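Local coordinates for protein neurotoxin (Clostridium botulinum, PDB 3N7L) that probably binds gangliosides on the surface of nerve cells, as the receptor-binding domain of a botulinum neurotoxin of the D/C type, at residues F44-S48 / T182-N186; L88-I93 / S104-S109. One frame throughout, in Å; residues are numbered along the deposited sequence.

Interaction 1 (F44-S48 / T182-N186)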
ATOM      1  N   PHE A  44      -4.522  -0.848 -14.746  1.00 26.97           N
ATOM      2  CA  PHE A  44      -5.286   0.031 -15.605  1.00 26.56           C
ATOM      3  C   PHE A  44      -5.953   1.009 -14.639  1.00 27.01           C
ATOM      4  O   PHE A  44      -6.294   0.643 -13.503  1.00 25.87           O
ATOM      5  CB  PHE A  44      -6.293  -0.728 -16.497  1.00 27.85           C
ATOM      6  CG  PHE A  44      -7.357  -1.505 -15.759  1.00 27.07           C
ATOM      7  CD1 PHE A  44      -8.548  -0.894 -15.376  1.00 27.97           C
ATOM      8  CD2 PHE A  44      -7.214  -2.876 -15.550  1.00 26.91           C
ATOM      9  CE1 PHE A  44      -9.588  -1.636 -14.807  1.00 29.20           C
ATOM     10  CE2 PHE A  44      -8.245  -3.631 -14.980  1.00 26.44           C
ATOM     11  CZ  PHE A  44      -9.436  -3.008 -14.610  1.00 28.61           C
ATOM     12  N   LYS A  45      -6.095   2.256 -15.069  1.00 25.49           N
ATOM     13  CA  LYS A  45      -6.666   3.291 -14.221  1.00 26.46           C
ATOM     14  C   LYS A  45      -7.985   3.869 -14.728  1.00 27.84           C
ATOM     15  O   LYS A  45      -8.132   4.167 -15.915  1.00 28.41           O
ATOM     16  CB  LYS A  45      -5.641   4.410 -14.059  1.00 27.07           C
ATOM     17  CG  LYS A  45      -6.082   5.572 -13.189  1.00 26.94           C
ATOM     18  CD  LYS A  45      -5.081   6.709 -13.333  1.00 32.75           C
ATOM     19  CE  LYS A  45      -5.445   7.901 -12.473  1.00 35.15           C
ATOM     20  NZ  LYS A  45      -4.470   9.009 -12.676  1.00 39.89           N
ATOM     21  N   LEU A  46      -8.930   4.021 -13.803  1.00 28.20           N
ATOM     22  CA  LEU A  46     -10.254   4.569 -14.079  1.00 31.00           C
ATOM     23  C   LEU A  46     -10.504   5.724 -13.116  1.00 32.06           C
ATOM     24  O   LEU A  46      -9.867   5.807 -12.068  1.00 32.15           O
ATOM     25  CB  LEU A  46     -11.332   3.499 -13.872  1.00 33.32           C
ATOM     26  CG  LEU A  46     -11.596   2.485 -14.990  1.00 37.17           C
ATOM     27  CD1 LEU A  46     -10.313   1.790 -15.377  1.00 38.55           C
ATOM     28  CD2 LEU A  46     -12.634   1.468 -14.530  1.00 37.57           C
ATOM     29  N   GLY A  47     -11.427   6.612 -13.469  1.00 32.96           N
ATOM     30  CA  GLY A  47     -11.731   7.737 -12.602  1.00 33.72           C
ATOM     31  C   GLY A  47     -13.216   8.033 -12.537  1.00 34.97           C
ATOM     32  O   GLY A  47     -13.972   7.629 -13.420  1.00 34.50           O
ATOM     33  N   SER A  48     -13.645   8.724 -11.487  1.00 36.56           N
ATOM     34  CA  SER A  48     -15.052   9.078 -11.341  1.00 39.91           C
ATOM     35  C   SER A  48     -15.356  10.234 -12.298  1.00 43.54           C
ATOM     36  O   SER A  48     -16.503  10.648 -12.451  1.00 42.88           O
ATOM     37  CB  SER A  48     -15.354   9.477  -9.891  1.00 39.34           C
ATOM     38  OG  SER A  48     -14.492  10.507  -9.437  1.00 38.56           O
ATOM     39  N   THR A 182     -18.557  -5.150 -15.360  1.00 27.36           N
ATOM     40  CA  THR A 182     -18.235  -3.792 -15.760  1.00 28.33           C
ATOM     41  C   THR A 182     -17.436  -3.034 -14.704  1.00 28.35           C
ATOM     42  O   THR A 182     -17.910  -2.820 -13.583  1.00 27.89           O
ATOM     43  CB  THR A 182     -19.521  -2.995 -16.058  1.00 30.41           C
ATOM     44  OG1 THR A 182     -20.252  -3.640 -17.112  1.00 33.22           O
ATOM     45  CG2 THR A 182     -19.186  -1.575 -16.474  1.00 29.42           C
ATOM     46  N   PHE A 183     -16.219  -2.643 -15.075  1.00 27.14           N
ATOM     47  CA  PHE A 183     -15.336  -1.873 -14.200  1.00 27.81           C
ATOM     48  C   PHE A 183     -15.565  -0.399 -14.536  1.00 27.84           C
ATOM     49  O   PHE A 183     -15.229   0.054 -15.630  1.00 26.90           O
ATOM     50  CB  PHE A 183     -13.868  -2.231 -14.462  1.00 26.38           C
ATOM     51  CG  PHE A 183     -13.490  -3.626 -14.039  1.00 26.95           C
ATOM     52  CD1 PHE A 183     -12.769  -3.841 -12.863  1.00 25.29           C
ATOM     53  CD2 PHE A 183     -13.835  -4.723 -14.824  1.00 27.03           C
ATOM     54  CE1 PHE A 183     -12.393  -5.127 -12.483  1.00 25.95           C
ATOM     55  CE2 PHE A 183     -13.462  -6.016 -14.448  1.00 27.80           C
ATOM     56  CZ  PHE A 183     -12.741  -6.219 -13.278  1.00 26.15           C
ATOM     57  N   GLN A 184     -16.150   0.343 -13.604  1.00 28.25           N
ATOM     58  CA  GLN A 184     -16.427   1.754 -13.830  1.00 29.62           C
ATOM     59  C   GLN A 184     -16.873   2.390 -12.527  1.00 30.52           C
ATOM     60  O   GLN A 184     -17.664   1.811 -11.783  1.00 30.84           O
ATOM     61  CB  GLN A 184     -17.522   1.910 -14.897  1.00 30.92           C
ATOM     62  CG  GLN A 184     -17.941   3.349 -15.177  1.00 34.49           C
ATOM     63  CD  GLN A 184     -18.959   3.456 -16.310  1.00 36.49           C
ATOM     64  OE1 GLN A 184     -20.038   2.865 -16.252  1.00 35.93           O
ATOM     65  NE2 GLN A 184     -18.614   4.216 -17.347  1.00 38.39           N
ATOM     66  N   MET A 185     -16.358   3.580 -12.246  1.00 30.84           N
ATOM     67  CA  MET A 185     -16.718   4.280 -11.024  1.00 32.78           C
ATOM     68  C   MET A 185     -18.008   5.071 -11.211  1.00 32.36           C
ATOM     69  O   MET A 185     -18.006   6.172 -11.778  1.00 31.97           O
ATOM     70  CB  MET A 185     -15.576   5.194 -10.604  1.00 32.74           C
ATOM     71  CG  MET A 185     -14.264   4.450 -10.514  1.00 37.72           C
ATOM     72  SD  MET A 185     -12.992   5.408  -9.732  1.00 40.79           S
ATOM     73  CE  MET A 185     -13.395   5.127  -8.008  1.00 42.24           C
ATOM     74  N   ASN A 186     -19.105   4.491 -10.731  1.00 31.30           N
ATOM     75  CA  ASN A 186     -20.416   5.114 -10.844  1.00 31.75           C
ATOM     76  C   ASN A 186     -20.999   5.510  -9.499  1.00 30.64           C
ATOM     77  O   ASN A 186     -21.182   4.677  -8.610  1.00 29.71           O
ATOM     78  CB  ASN A 186     -21.388   4.181 -11.565  1.00 31.92           C
ATOM     79  CG  ASN A 186     -20.915   3.813 -12.950  1.00 32.25           C
ATOM     80  OD1 ASN A 186     -20.414   4.657 -13.688  1.00 33.02           O
ATOM     81  ND2 ASN A 186     -21.083   2.547 -13.317  1.00 33.84           N
TER
HETATM   82  O   HOH W   1     -14.656   4.949 -14.261  1.00 29.09           O

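Interaction 2 (L88-I93 / S104-S109)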
ATOM      1  N   LEU A  88     -16.399   9.371   2.178  1.00 30.36           N
ATOM      2  CA  LEU A  88     -16.613   9.245   0.746  1.00 28.72           C
ATOM      3  C   LEU A  88     -18.039   8.772   0.471  1.00 29.06           C
ATOM      4  O   LEU A  88     -18.577   7.935   1.195  1.00 27.27           O
ATOM      5  CB  LEU A  88     -15.642   8.221   0.164  1.00 29.62           C
ATOM      6  CG  LEU A  88     -15.661   8.068  -1.356  1.00 31.03           C
ATOM      7  CD1 LEU A  88     -14.977   9.275  -1.975  1.00 32.10           C
ATOM      8  CD2 LEU A  88     -14.941   6.792  -1.766  1.00 31.30           C
ATOM      9  N   PRO A  89     -18.678   9.318  -0.569  1.00 28.39           N
ATOM     10  CA  PRO A  89     -20.043   8.877  -0.868  1.00 29.57           C
ATOM     11  C   PRO A  89     -20.000   7.478  -1.492  1.00 29.87           C
ATOM     12  O   PRO A  89     -18.921   6.899  -1.655  1.00 28.91           O
ATOM     13  CB  PRO A  89     -20.545   9.944  -1.839  1.00 28.99           C
ATOM     14  CG  PRO A  89     -19.290  10.367  -2.550  1.00 29.65           C
ATOM     15  CD  PRO A  89     -18.287  10.456  -1.420  1.00 27.68           C
ATOM     16  N   GLY A  90     -21.167   6.941  -1.844  1.00 28.78           N
ATOM     17  CA  GLY A  90     -21.225   5.613  -2.433  1.00 26.39           C
ATOM     18  C   GLY A  90     -20.889   5.527  -3.913  1.00 26.13           C
ATOM     19  O   GLY A  90     -21.262   6.390  -4.710  1.00 25.15           O
ATOM     20  N   TYR A  91     -20.179   4.463  -4.279  1.00 26.47           N
ATOM     21  CA  TYR A  91     -19.783   4.210  -5.661  1.00 27.08           C
ATOM     22  C   TYR A  91     -19.791   2.715  -5.949  1.00 27.85           C
ATOM     23  O   TYR A  91     -19.399   1.910  -5.103  1.00 26.07           O
ATOM     24  CB  TYR A  91     -18.355   4.690  -5.932  1.00 28.95           C
ATOM     25  CG  TYR A  91     -18.156   6.177  -6.040  1.00 30.99           C
ATOM     26  CD1 TYR A  91     -18.257   6.826  -7.271  1.00 30.03           C
ATOM     27  CD2 TYR A  91     -17.826   6.930  -4.918  1.00 30.80           C
ATOM     28  CE1 TYR A  91     -18.029   8.191  -7.379  1.00 32.58           C
ATOM     29  CE2 TYR A  91     -17.595   8.291  -5.014  1.00 33.57           C
ATOM     30  CZ  TYR A  91     -17.697   8.917  -6.245  1.00 33.65           C
ATOM     31  OH  TYR A  91     -17.455  10.267  -6.336  1.00 38.30           O
ATOM     32  N   THR A  92     -20.243   2.349  -7.138  1.00 27.06           N
ATOM     33  CA  THR A  92     -20.198   0.956  -7.548  1.00 28.76           C
ATOM     34  C   THR A  92     -18.948   1.006  -8.423  1.00 28.23           C
ATOM     35  O   THR A  92     -18.798   1.935  -9.218  1.00 29.09           O
ATOM     36  CB  THR A  92     -21.424   0.560  -8.395  1.00 28.42           C
ATOM     37  OG1 THR A  92     -22.607   0.658  -7.594  1.00 29.58           O
ATOM     38  CG2 THR A  92     -21.279  -0.870  -8.900  1.00 28.28           C
ATOM     39  N   ILE A  93     -18.041   0.047  -8.259  1.00 27.13           N
ATOM     40  CA  ILE A  93     -16.800   0.046  -9.032  1.00 26.05           C
ATOM     41  C   ILE A  93     -16.604  -1.169  -9.941  1.00 25.52           C
ATOM     42  O   ILE A  93     -15.996  -1.065 -11.006  1.00 25.13           O
ATOM     43  CB  ILE A  93     -15.580   0.174  -8.098  1.00 26.70           C
ATOM     44  CG1 ILE A  93     -15.667  -0.859  -6.970  1.00 26.05           C
ATOM     45  CG2 ILE A  93     -15.542   1.578  -7.497  1.00 26.38           C
ATOM     46  CD1 ILE A  93     -14.432  -0.904  -6.080  1.00 27.33           C
ATOM     47  N   SER A 104     -22.019  -7.532  -6.962  1.00 22.72           N
ATOM     48  CA  SER A 104     -21.422  -6.222  -7.172  1.00 23.16           C
ATOM     49  C   SER A 104     -20.442  -5.863  -6.068  1.00 22.86           C
ATOM     50  O   SER A 104     -20.539  -6.361  -4.944  1.00 20.87           O
ATOM     51  CB  SER A 104     -22.521  -5.155  -7.239  1.00 26.51           C
ATOM     52  OG  SER A 104     -21.983  -3.894  -7.591  1.00 30.64           O
ATOM     53  N   ILE A 105     -19.491  -4.999  -6.410  1.00 21.90           N
ATOM     54  CA  ILE A 105     -18.492  -4.529  -5.465  1.00 21.12           C
ATOM     55  C   ILE A 105     -18.537  -3.012  -5.488  1.00 20.35           C
ATOM     56  O   ILE A 105     -18.444  -2.394  -6.551  1.00 21.30           O
ATOM     57  CB  ILE A 105     -17.067  -4.980  -5.855  1.00 20.48           C
ATOM     58  CG1 ILE A 105     -16.948  -6.503  -5.721  1.00 22.24           C
ATOM     59  CG2 ILE A 105     -16.043  -4.281  -4.966  1.00 20.55           C
ATOM     60  CD1 ILE A 105     -15.601  -7.057  -6.145  1.00 22.51           C
ATOM     61  N   GLY A 106     -18.694  -2.415  -4.315  1.00 21.70           N
ATOM     62  CA  GLY A 106     -18.738  -0.969  -4.242  1.00 21.02           C
ATOM     63  C   GLY A 106     -18.037  -0.446  -3.008  1.00 22.55           C
ATOM     64  O   GLY A 106     -17.510  -1.216  -2.191  1.00 21.59           O
ATOM     65  N   ILE A 107     -18.029   0.874  -2.872  1.00 21.94           N
ATOM     66  CA  ILE A 107     -17.415   1.513  -1.726  1.00 23.76           C
ATOM     67  C   ILE A 107     -18.310   2.642  -1.235  1.00 24.95           C
ATOM     68  O   ILE A 107     -19.034   3.260  -2.018  1.00 26.37           O
ATOM     69  CB  ILE A 107     -16.021   2.104  -2.068  1.00 24.57           C
ATOM     70  CG1 ILE A 107     -16.148   3.099  -3.225  1.00 26.57           C
ATOM     71  CG2 ILE A 107     -15.042   0.982  -2.419  1.00 23.36           C
ATOM     72  CD1 ILE A 107     -14.832   3.750  -3.628  1.00 26.38           C
ATOM     73  N   ILE A 108     -18.269   2.884   0.071  1.00 24.02           N
ATOM     74  CA  ILE A 108     -19.031   3.959   0.698  1.00 25.56           C
ATOM     75  C   ILE A 108     -18.361   4.202   2.042  1.00 23.96           C
ATOM     76  O   ILE A 108     -18.094   3.260   2.792  1.00 23.58           O
ATOM     77  CB  ILE A 108     -20.538   3.592   0.866  1.00 25.72           C
ATOM     78  CG1 ILE A 108     -21.298   4.791   1.436  1.00 26.50           C
ATOM     79  CG2 ILE A 108     -20.705   2.375   1.770  1.00 25.20           C
ATOM     80  CD1 ILE A 108     -22.806   4.603   1.445  1.00 27.71           C
ATOM     81  N   SER A 109     -18.066   5.466   2.336  1.00 25.13           N
ATOM     82  CA  SER A 109     -17.367   5.813   3.568  1.00 25.43           C
ATOM     83  C   SER A 109     -16.081   4.991   3.587  1.00 24.18           C
ATOM     84  O   SER A 109     -15.407   4.877   2.565  1.00 24.71           O
ATOM     85  CB  SER A 109     -18.215   5.482   4.796  1.00 26.36           C
ATOM     86  OG  SER A 109     -19.388   6.268   4.814  1.00 34.03           O
TER

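Interaction 1 (F44-S48 / T182-N186)
Phe44 sets the edge of its ring against the face of Phe183, a T-shaped stack with centroids 5.6 Å apart, planes at 83° and CZ of Phe44 3.9 Å from CD1 of Phe183. Phe208 adds a second edge-to-face partner to Phe183, and Leu11 and Val56 touch both rings of the pair, so the stack is part of a larger apolar core. Two residues on, Leu46 lays CD2 over the backbone of the facing strand, 3.2 Å from Phe183 O and 3.8 Å from Gln184 N, and also meets Phe183 CB at 3.9 Å. Met185 closes the far end: its SD lies 3.9 Å from Leu46 O and 3.8 Å from both Gly47 C and Ser48 N, a thioether resting on main chain. The strands do not pair directly. The axes of the two segments come no nearer than 6.5 Å, with their N-to-C directions 36° apart, and water 1 bridges them: its O lies 2.9 Å from Gly47 O, to which the water donates, and 3.0 Å from Met185 N, from which it accepts. Strand 44-47 pairs with strand 202-211 in one sheet, while segment 182-186, on strand 180-187, belongs to the other; side chains interleaved between two sheets in this way are the hallmark of the β-sandwich, here the concanavalin-like jelly roll of the N-terminal receptor-binding half.

Interaction 2 (L88-I93 / S104-S109)
Ile107 is the apolar centre: its CD1 meets Leu88 CD2 at 3.6 Å, its CG1 meets Tyr91 CB at 3.8 Å, and its CG2 lies 4.2 Å from Ile93 CD1, which also reaches Ile105 CG2 at 3.9 Å. Ile79 and Ile81 of strand 72-82 pack on Ile93 and Ile107 respectively, carrying this cluster across to the other sheet. Around it, Tyr91 and Ile107 form an antiparallel hydrogen-bonded pair, Tyr91 N to Ile107 O and Ile107 N to Tyr91 O, both 2.8 Å; Ile93 N continues it to Ile105 O at 3.0 Å. Beyond the strands, Ser109 N bonds Leu88 O at 2.8 Å, joining the lead-in to one strand to the exit of the other. Between the Tyr91–Ile107 and Ile93–Ile105 bonds, Thr92 and Gly106 are a non-hydrogen-bonded pair with CA atoms 4.1 Å apart, close because Gly106 has no CB to collide with Tyr91 O, which sits 3.1 Å from Gly106 CA. At the polar edge Thr92 CG2 touches Ser104 OG at 3.4 Å, and that hydroxyl is hydrogen-bonded to Asp95. Strands 91-93 and 95-97 both pair with the returning strand 102-108, a β-hairpin whose first arm is interrupted near Ile94, within one sheet of the jelly-roll β-sandwich.

How the interactions relate
Strand 180-187 joins the two contacts: in interaction 1 its Phe183 and Met185 face the opposite sheet, and along its edge it pairs antiparallel with strand 91-93 of interaction 2. Probable hydrogen bonds make that seam, Thr92 N to Asn186 O at 2.9 Å and Gln184 N to Ile93 O at 3.0 Å. Tyr91 adds packing, its CE1 3.9 Å from Ser48 CB and its CD1 3.8 Å from Asn186 C, so it touches both segments of interaction 1. The centres of interactions 1 and 2 lie about 11 Å apart, the first contact running between sheets and the second within one; in sequence, both segments of 88-93/104-109 fall between 44-48 and 182-186.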